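Local coordinates for CalG4 (Micromonospora echinospora, PDB 3IA7), which is a member of the erythromycin biosynthesis protein CIII-like family, built as a two-domain protein of the GT-B fold with a parallel sheet in each half, at residues A[222-227]-A[260-265]; A[251-256]-A[281-286]; A[93-98]-A[170-175]. All blocks are in the same frame, centred on the assembly; numbering follows the deposited sequence.

Contact 1 (A[222-227]-A[260-265]); sequences PGWQPP and PWHVVM. With CA (calcium ion), chain E.
Trp224 and Pro227 meet His262 and Val264 where a loop of a GT-B protein lies along one face of a Rossmann-like parallel sheet. The 222-227 loop leads toward strand 233-237, and 260-265 enters the adjacent strand 262-266, whose His262 and Val264 both point to the loop. The apolar part centres on the indole: with CG anti to the backbone N (chi1 178°), Trp224 extends its benzo ring toward the strand, and CZ2 comes 3.6 Å from Val264 CG2.

The aromatic part is less regular. Trp224 CZ2 also lies 3.7 Å from His262 CD2, which approaches the indole near its plane and at its edge, while the two ring planes are inclined by 36° and the pair is oblique, neither stacked nor T-shaped. Pro227 supplies a clear CH-pi contact, its CD sitting over one face of the imidazole, 4.0 Å from the ring centroid. The polar corners of both rings converge on one acceptor outside the pair, Glu284 OE2, which takes hydrogen bonds from Trp224 NE1 and His262 NE2 and so fixes the rotation of both.

Metal binding is a separate task of the same loop. Gln225 takes no part in the packing; its side chain bends at chi2 (-72°) to bring OE1 to a calcium ion, which is also bound by His297 NE2 and, from the second subunit, by Glu46 OE2 and Leu42 O. The ion thus bridges two chains; Gln225 OE1 binds it at 2.4 Å, and waters 1 and 2 are also ligands.

Contact 2 (A[251-256]-A[281-286]); sequences ACAQAF and PNVEAH
Ala253 lays its methyl group against the branched end of Val283, CB to CG1 at 3.9 Å, in a small example of a helix packing on a Rossmann-like sheet, here on the strand that is outermost within this chain. The valine straddles the helix surface: CG1, anti to the backbone N (chi1 -178°), meets the alanine methyl, while CG2 reaches toward the helix backbone, 4.1 Å from Ala253 O. The small alanine side chain is consistent with the close approach of the backbones, Ala253 CA and Val283 CA being 6.2 Å apart.

A polar clasp lies beside this apolar patch. Asn282 ND2 donates to Phe256 O at 2.9 Å, with an N-H...O angle of 161°. The acceptor lies almost in the plane of the Asn282 amide, yet the nitrogen stands 43° out of the carbonyl plane of Phe256, so the bond is nearly straight at the donor and tilted at the acceptor. ND2 also donates to Trp261 O, and Phe256 O is engaged a second time by Thr259 OG1. One asparagine amide therefore ties the last turn of the helix to the chain that leaves it and to the start of strand 283-286. The Phe256 ring itself turns away from that strand, making an edge-to-face pair with Trp261.

In the fold, helix 246-256 is the crossover of a beta-alpha-beta unit joining strands 233-237 and 262-266. Its Cys252 and Phe256 rest on those two strands, Ala253 extends the packing to strand 283-286, and helix 353-365 touches it through Ala251, Ala255 and Phe256.

Contact 3 (A[93-98]-A[170-175]); sequences AAEEAL and GKYGVD
Glu95 and Tyr172 reach each other from opposite directions, OE2 against the phenol OH, joining a helix and a turn in the half of the protein built on the seven-stranded parallel sheet. Tyr172 OH donates a hydrogen bond to Glu95 OE2 with a modelled separation of 2.4 Å, a very short value whose exact size is doubtful. The carboxylate oxygen lies at the edge of the phenol ring, near its plane. The carboxylate itself stands almost upright to that ring, the planes being 80° apart.

Long side chains make this meeting possible, since Glu95 CA and Tyr172 CA are 12.6 Å apart. Glu95 leaves helix 75-98 with CG beside its backbone N (chi1 -68°) and then runs extended (chi2 -166°), carrying its oxygens well clear of the helix.

Arg122, which lies outside both segments, forms the next shell. Its NH1 makes a salt bridge to the other carboxylate oxygen, Glu95 OE1, and its guanidinium a cation-pi contact with the Tyr172 ring, so it holds both partners at once. Its helix, 113-123, also supplies Leu119 against Glu95 and Leu118 against Tyr172.

Behind the tyrosine, the backbone of its turn sets its position. Residues 170 to 173 form a type I beta turn closed by Gly173 N to Gly170 O at 3.1 Å, and Gly173, with positive phi, is the C-prime residue of a Schellman motif that ends helix 159-170. Tyr172 thus projects from a helix terminus.

Chemically, one carboxylate accepts a phenol on one oxygen and a guanidinium on the other; Arg122 would be expected to stabilise Glu95 as an anion, consistent with its taking a hydrogen bond from the phenol, though the positive charge would not make the oxygen a stronger base.

Contacts 1 and 2 share the same border of one sheet, their centres 11 Å apart, and their segments alternate along the chain. Strands 262-266 and 283-286 are neighbours in the six-stranded sheet: the loop of contact 1 lies on one face, the helix of contact 2 on the other. Two hydrogen bonds, through Glu284 and Asn282 of contact 2, tie it to contact 1 (His262 NE2 to Glu284 OE2 2.6 Å, Trp261 O to Asn282 ND2 2.7 Å). Calcium belongs to contact 1 alone among the three. Contact 3 lies on the opposite side of the chain's centre, its nearest atoms about 37 Å from contact 1 and about 35 Å from contact 2.

Contact 1 (A[222-227]-A[260-265])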
loop_
_atom_site.group_PDB
_atom_site.type_symbol
_atom_site.label_atom_id
_atom_site.label_comp_id
_atom_site.label_asym_id
_atom_site.label_seq_id
_atom_site.Cartn_x
_atom_site.Cartn_y
_atom_site.Cartn_z
ATOM N N PRO A 222 -3.589 -11.324 3.889
ATOM C CA PRO A 222 -4.458 -11.583 5.040
ATOM C C PRO A 222 -5.461 -10.452 5.238
ATOM O O PRO A 222 -5.138 -9.432 5.876
ATOM C CB PRO A 222 -3.472 -11.665 6.232
ATOM C CG PRO A 222 -2.090 -11.777 5.620
ATOM C CD PRO A 222 -2.174 -11.139 4.271
ATOM N N GLY A 223 -6.669 -10.611 4.690
ATOM C CA GLY A 223 -7.670 -9.550 4.763
ATOM C C GLY A 223 -8.735 -9.766 5.835
ATOM O O GLY A 223 -9.278 -10.865 5.982
ATOM N N TRP A 224 -9.039 -8.707 6.573
ATOM C CA TRP A 224 -10.112 -8.730 7.564
ATOM C C TRP A 224 -11.482 -8.851 6.847
ATOM O O TRP A 224 -11.671 -8.239 5.799
ATOM C CB TRP A 224 -10.031 -7.442 8.383
ATOM C CG TRP A 224 -11.095 -7.273 9.419
ATOM C CD1 TRP A 224 -11.006 -7.582 10.763
ATOM C CD2 TRP A 224 -12.419 -6.763 9.209
ATOM N NE1 TRP A 224 -12.202 -7.266 11.399
ATOM C CE2 TRP A 224 -13.085 -6.784 10.470
ATOM C CE3 TRP A 224 -13.114 -6.301 8.080
ATOM C CZ2 TRP A 224 -14.391 -6.335 10.627
ATOM C CZ3 TRP A 224 -14.417 -5.863 8.241
ATOM C CH2 TRP A 224 -15.040 -5.889 9.505
ATOM N N GLN A 225 -12.400 -9.647 7.406
ATOM C CA GLN A 225 -13.774 -9.773 6.900
ATOM C C GLN A 225 -14.797 -9.447 8.032
ATOM O O GLN A 225 -14.533 -9.719 9.209
ATOM C CB GLN A 225 -14.030 -11.190 6.338
ATOM C CG GLN A 225 -13.037 -11.711 5.231
ATOM C CD GLN A 225 -13.229 -10.998 3.847
ATOM O OE1 GLN A 225 -14.213 -10.303 3.633
ATOM N NE2 GLN A 225 -12.268 -11.169 2.937
ATOM N N PRO A 226 -15.984 -8.901 7.682
ATOM C CA PRO A 226 -16.981 -8.572 8.690
ATOM C C PRO A 226 -17.612 -9.880 9.234
ATOM O O PRO A 226 -17.484 -10.929 8.574
ATOM C CB PRO A 226 -18.011 -7.714 7.902
ATOM C CG PRO A 226 -17.910 -8.197 6.497
ATOM C CD PRO A 226 -16.441 -8.568 6.320
ATOM N N PRO A 227 -18.270 -9.819 10.410
ATOM C CA PRO A 227 -18.876 -11.015 11.008
ATOM C C PRO A 227 -20.153 -11.512 10.320
ATOM O O PRO A 227 -20.489 -12.668 10.485
ATOM C CB PRO A 227 -19.184 -10.580 12.446
ATOM C CG PRO A 227 -19.450 -9.116 12.318
ATOM C CD PRO A 227 -18.437 -8.643 11.274
ATOM N N PRO A 260 -26.756 -3.505 16.240
ATOM C CA PRO A 260 -26.224 -4.449 15.262
ATOM C C PRO A 260 -24.857 -4.049 14.697
ATOM O O PRO A 260 -24.291 -4.772 13.925
ATOM C CB PRO A 260 -27.249 -4.388 14.119
ATOM C CG PRO A 260 -28.478 -3.780 14.757
ATOM C CD PRO A 260 -27.907 -2.773 15.687
ATOM N N TRP A 261 -24.328 -2.906 15.084
ATOM C CA TRP A 261 -23.052 -2.486 14.501
ATOM C C TRP A 261 -21.925 -3.400 14.891
ATOM O O TRP A 261 -21.956 -4.013 15.950
ATOM C CB TRP A 261 -22.683 -1.070 14.921
ATOM C CG TRP A 261 -23.511 0.006 14.245
ATOM C CD1 TRP A 261 -24.740 0.454 14.634
ATOM C CD2 TRP A 261 -23.127 0.798 13.120
ATOM N NE1 TRP A 261 -25.155 1.463 13.802
ATOM C CE2 TRP A 261 -24.185 1.695 12.865
ATOM C CE3 TRP A 261 -21.981 0.834 12.295
ATOM C CZ2 TRP A 261 -24.140 2.630 11.839
ATOM C CZ3 TRP A 261 -21.945 1.750 11.240
ATOM C CH2 TRP A 261 -23.001 2.650 11.039
ATOM N N HIS A 262 -20.926 -3.473 14.021
ATOM C CA HIS A 262 -19.638 -4.078 14.376
ATOM C C HIS A 262 -18.589 -2.997 14.282
ATOM O O HIS A 262 -18.411 -2.363 13.203
ATOM C CB HIS A 262 -19.267 -5.247 13.474
ATOM C CG HIS A 262 -17.983 -5.917 13.901
ATOM N ND1 HIS A 262 -17.941 -6.890 14.883
ATOM C CD2 HIS A 262 -16.702 -5.723 13.514
ATOM C CE1 HIS A 262 -16.687 -7.286 15.058
ATOM N NE2 HIS A 262 -15.919 -6.583 14.249
ATOM N N VAL A 263 -17.878 -2.785 15.392
ATOM C CA VAL A 263 -16.952 -1.625 15.487
ATOM C C VAL A 263 -15.502 -2.133 15.508
ATOM O O VAL A 263 -15.137 -3.011 16.334
ATOM C CB VAL A 263 -17.267 -0.747 16.754
ATOM C CG1 VAL A 263 -16.238 0.447 16.880
ATOM C CG2 VAL A 263 -18.743 -0.229 16.690
ATOM N N VAL A 264 -14.680 -1.579 14.621
ATOM C CA VAL A 264 -13.238 -1.858 14.640
ATOM C C VAL A 264 -12.496 -0.601 15.072
ATOM O O VAL A 264 -12.631 0.443 14.421
ATOM C CB VAL A 264 -12.710 -2.325 13.265
ATOM C CG1 VAL A 264 -11.188 -2.587 13.347
ATOM C CG2 VAL A 264 -13.499 -3.531 12.756
HETATM N N MSE A 265 -11.775 -0.704 16.186
HETATM C CA MSE A 265 -11.067 0.453 16.714
HETATM C C MSE A 265 -9.581 0.229 16.543
HETATM O O MSE A 265 -9.035 -0.765 17.040
HETATM C CB MSE A 265 -11.441 0.752 18.172
HETATM C CG MSE A 265 -12.964 0.603 18.443
HETATM SE SE MSE A 265 -13.482 1.527 20.040
HETATM C CE MSE A 265 -12.606 0.231 21.299
HETATM CA CA CA E . -15.164 -9.143 1.807
HETATM O O HOH W 1 -16.982 -8.703 0.458
HETATM O O HOH W 2 -17.020 -10.040 2.945
#

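Contact 2 (A[251-256]-A[281-286])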
loop_
_atom_site.group_PDB
_atom_site.type_symbol
_atom_site.label_atom_id
_atom_site.label_comp_id
_atom_site.label_asym_id
_atom_site.label_seq_id
_atom_site.Cartn_x
_atom_site.Cartn_y
_atom_site.Cartn_z
ATOM N N ALA A 251 -15.830 4.977 25.351
ATOM C CA ALA A 251 -17.082 5.668 24.996
ATOM C C ALA A 251 -17.643 5.191 23.675
ATOM O O ALA A 251 -18.843 5.012 23.556
ATOM C CB ALA A 251 -16.879 7.166 24.950
ATOM N N CYS A 252 -16.752 4.988 22.685
ATOM C CA CYS A 252 -17.134 4.455 21.358
ATOM C C CYS A 252 -17.666 3.050 21.491
ATOM O O CYS A 252 -18.690 2.721 20.885
ATOM C CB CYS A 252 -15.934 4.479 20.367
ATOM S SG CYS A 252 -15.554 6.125 19.776
ATOM N N ALA A 253 -16.995 2.224 22.312
ATOM C CA ALA A 253 -17.424 0.855 22.526
ATOM C C ALA A 253 -18.793 0.859 23.177
ATOM O O ALA A 253 -19.709 0.130 22.731
ATOM C CB ALA A 253 -16.398 0.079 23.438
ATOM N N GLN A 254 -18.933 1.679 24.228
ATOM C CA GLN A 254 -20.211 1.840 24.949
ATOM C C GLN A 254 -21.350 2.271 24.001
ATOM O O GLN A 254 -22.442 1.711 24.046
ATOM C CB GLN A 254 -20.072 2.806 26.158
ATOM C CG GLN A 254 -19.243 2.203 27.328
ATOM C CD GLN A 254 -18.539 3.230 28.285
ATOM O OE1 GLN A 254 -18.639 4.463 28.145
ATOM N NE2 GLN A 254 -17.817 2.691 29.258
ATOM N N ALA A 255 -21.053 3.217 23.110
ATOM C CA ALA A 255 -22.023 3.723 22.145
ATOM C C ALA A 255 -22.700 2.634 21.281
ATOM O O ALA A 255 -23.885 2.707 21.024
ATOM C CB ALA A 255 -21.384 4.803 21.260
ATOM N N PHE A 256 -21.963 1.617 20.870
ATOM C CA PHE A 256 -22.507 0.598 19.955
ATOM C C PHE A 256 -22.776 -0.801 20.578
ATOM O O PHE A 256 -23.206 -1.731 19.870
ATOM C CB PHE A 256 -21.648 0.509 18.664
ATOM C CG PHE A 256 -21.565 1.821 17.905
ATOM C CD1 PHE A 256 -22.564 2.167 16.973
ATOM C CD2 PHE A 256 -20.547 2.749 18.193
ATOM C CE1 PHE A 256 -22.527 3.405 16.305
ATOM C CE2 PHE A 256 -20.507 4.003 17.547
ATOM C CZ PHE A 256 -21.489 4.312 16.601
ATOM N N PRO A 281 -19.010 -7.760 22.676
ATOM C CA PRO A 281 -18.606 -8.754 21.666
ATOM C C PRO A 281 -18.603 -8.239 20.203
ATOM O O PRO A 281 -17.973 -8.846 19.359
ATOM C CB PRO A 281 -19.623 -9.892 21.834
ATOM C CG PRO A 281 -20.819 -9.258 22.503
ATOM C CD PRO A 281 -20.271 -8.117 23.350
ATOM N N ASN A 282 -19.261 -7.120 19.937
ATOM C CA ASN A 282 -19.324 -6.541 18.573
ATOM C C ASN A 282 -18.350 -5.381 18.417
ATOM O O ASN A 282 -18.425 -4.588 17.456
ATOM C CB ASN A 282 -20.761 -6.090 18.255
ATOM C CG ASN A 282 -21.246 -5.029 19.200
ATOM O OD1 ASN A 282 -20.919 -5.068 20.389
ATOM N ND2 ASN A 282 -22.068 -4.085 18.697
ATOM N N VAL A 283 -17.381 -5.304 19.323
ATOM C CA VAL A 283 -16.336 -4.261 19.236
ATOM C C VAL A 283 -14.956 -4.926 19.376
ATOM O O VAL A 283 -14.739 -5.705 20.305
ATOM C CB VAL A 283 -16.536 -3.218 20.366
ATOM C CG1 VAL A 283 -15.510 -2.093 20.271
ATOM C CG2 VAL A 283 -17.939 -2.650 20.274
ATOM N N GLU A 284 -14.048 -4.626 18.448
ATOM C CA GLU A 284 -12.697 -5.147 18.531
ATOM C C GLU A 284 -11.682 -4.006 18.495
ATOM O O GLU A 284 -11.849 -3.013 17.763
ATOM C CB GLU A 284 -12.461 -6.145 17.419
ATOM C CG GLU A 284 -12.675 -5.623 15.993
ATOM C CD GLU A 284 -12.464 -6.753 14.975
ATOM O OE1 GLU A 284 -11.408 -7.398 15.068
ATOM O OE2 GLU A 284 -13.339 -7.023 14.113
ATOM N N ALA A 285 -10.626 -4.144 19.267
ATOM C CA ALA A 285 -9.614 -3.101 19.295
ATOM C C ALA A 285 -8.242 -3.672 18.950
ATOM O O ALA A 285 -7.888 -4.758 19.412
ATOM C CB ALA A 285 -9.610 -2.418 20.677
ATOM N N HIS A 286 -7.477 -2.942 18.129
ATOM C CA HIS A 286 -6.174 -3.413 17.658
ATOM C C HIS A 286 -5.261 -2.209 17.655
ATOM O O HIS A 286 -5.712 -1.112 17.313
ATOM C CB HIS A 286 -6.288 -3.846 16.196
ATOM C CG HIS A 286 -7.225 -4.978 15.969
ATOM N ND1 HIS A 286 -6.822 -6.290 16.019
ATOM C CD2 HIS A 286 -8.555 -4.993 15.707
ATOM C CE1 HIS A 286 -7.873 -7.068 15.808
ATOM N NE2 HIS A 286 -8.928 -6.304 15.600
#

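Contact 3 (A[93-98]-A[170-175])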
loop_
_atom_site.group_PDB
_atom_site.type_symbol
_atom_site.label_atom_id
_atom_site.label_comp_id
_atom_site.label_asym_id
_atom_site.label_seq_id
_atom_site.Cartn_x
_atom_site.Cartn_y
_atom_site.Cartn_z
ATOM N N ALA A 93 22.920 19.449 5.421
ATOM C CA ALA A 93 23.203 18.001 5.280
ATOM C C ALA A 93 23.324 17.625 3.812
ATOM O O ALA A 93 24.184 16.847 3.456
ATOM C CB ALA A 93 22.092 17.156 5.867
ATOM N N ALA A 94 22.404 18.124 2.994
ATOM C CA ALA A 94 22.369 17.821 1.552
ATOM C C ALA A 94 23.620 18.385 0.857
ATOM O O ALA A 94 24.252 17.686 0.067
ATOM C CB ALA A 94 21.157 18.417 0.929
ATOM N N GLU A 95 23.986 19.622 1.189
ATOM C CA GLU A 95 25.207 20.230 0.590
ATOM C C GLU A 95 26.491 19.497 0.979
ATOM O O GLU A 95 27.341 19.212 0.127
ATOM C CB GLU A 95 25.288 21.687 0.955
ATOM C CG GLU A 95 24.153 22.497 0.270
ATOM C CD GLU A 95 24.400 23.996 0.333
ATOM O OE1 GLU A 95 25.555 24.411 0.384
ATOM O OE2 GLU A 95 23.460 24.790 0.251
ATOM N N GLU A 96 26.604 19.151 2.258
ATOM C CA GLU A 96 27.766 18.425 2.752
ATOM C C GLU A 96 27.859 17.055 2.049
ATOM O O GLU A 96 28.931 16.672 1.577
ATOM C CB GLU A 96 27.693 18.280 4.287
ATOM C CG GLU A 96 28.921 17.619 4.966
ATOM C CD GLU A 96 29.086 16.160 4.591
ATOM O OE1 GLU A 96 28.130 15.353 4.718
ATOM O OE2 GLU A 96 30.207 15.791 4.149
ATOM N N ALA A 97 26.742 16.338 1.967
ATOM C CA ALA A 97 26.704 15.007 1.369
ATOM C C ALA A 97 26.926 14.954 -0.145
ATOM O O ALA A 97 27.598 14.048 -0.626
ATOM C CB ALA A 97 25.423 14.274 1.712
ATOM N N LEU A 98 26.366 15.895 -0.877
ATOM C CA LEU A 98 26.514 15.886 -2.323
ATOM C C LEU A 98 27.796 16.626 -2.763
ATOM O O LEU A 98 28.418 16.279 -3.777
ATOM C CB LEU A 98 25.266 16.458 -2.983
ATOM C CG LEU A 98 24.019 15.578 -3.100
ATOM C CD1 LEU A 98 24.205 14.475 -4.076
ATOM C CD2 LEU A 98 23.543 14.977 -1.741
ATOM N N GLY A 170 20.482 35.992 1.029
ATOM C CA GLY A 170 21.594 36.746 0.458
ATOM C C GLY A 170 22.824 35.884 0.228
ATOM O O GLY A 170 23.567 36.100 -0.729
ATOM N N LYS A 171 23.051 34.911 1.124
ATOM C CA LYS A 171 24.146 33.957 0.965
ATOM C C LYS A 171 24.012 33.058 -0.278
ATOM O O LYS A 171 24.985 32.448 -0.686
ATOM C CB LYS A 171 24.294 33.078 2.220
ATOM C CG LYS A 171 24.918 33.840 3.366
ATOM C CD LYS A 171 24.891 33.014 4.648
ATOM C CE LYS A 171 25.474 33.824 5.795
ATOM N NZ LYS A 171 25.563 32.997 7.070
ATOM N N TYR A 172 22.819 33.005 -0.860
ATOM C CA TYR A 172 22.521 32.219 -2.054
ATOM C C TYR A 172 22.266 33.117 -3.285
ATOM O O TYR A 172 21.769 32.655 -4.320
ATOM C CB TYR A 172 21.344 31.275 -1.802
ATOM C CG TYR A 172 21.718 30.113 -0.915
ATOM C CD1 TYR A 172 22.055 28.882 -1.474
ATOM C CD2 TYR A 172 21.852 30.272 0.477
ATOM C CE1 TYR A 172 22.466 27.792 -0.666
ATOM C CE2 TYR A 172 22.271 29.191 1.290
ATOM C CZ TYR A 172 22.573 27.955 0.692
ATOM O OH TYR A 172 22.972 26.865 1.455
ATOM N N GLY A 173 22.594 34.397 -3.134
ATOM C CA GLY A 173 22.504 35.376 -4.211
ATOM C C GLY A 173 21.053 35.790 -4.455
ATOM O O GLY A 173 20.763 36.325 -5.518
ATOM N N VAL A 174 20.174 35.576 -3.460
ATOM C CA VAL A 174 18.746 35.957 -3.535
ATOM C C VAL A 174 18.473 37.276 -2.785
ATOM O O VAL A 174 18.630 37.348 -1.572
ATOM C CB VAL A 174 17.842 34.816 -2.997
ATOM C CG1 VAL A 174 16.360 35.272 -2.910
ATOM C CG2 VAL A 174 17.936 33.627 -3.919
ATOM N N ASP A 175 18.091 38.333 -3.504
ATOM C CA ASP A 175 17.690 39.555 -2.830
ATOM C C ASP A 175 16.174 39.838 -2.958
ATOM O O ASP A 175 15.721 40.921 -2.662
ATOM C CB ASP A 175 18.527 40.746 -3.301
ATOM C CG ASP A 175 18.182 41.185 -4.733
ATOM O OD1 ASP A 175 17.579 40.405 -5.492
ATOM O OD2 ASP A 175 18.546 42.332 -5.108
#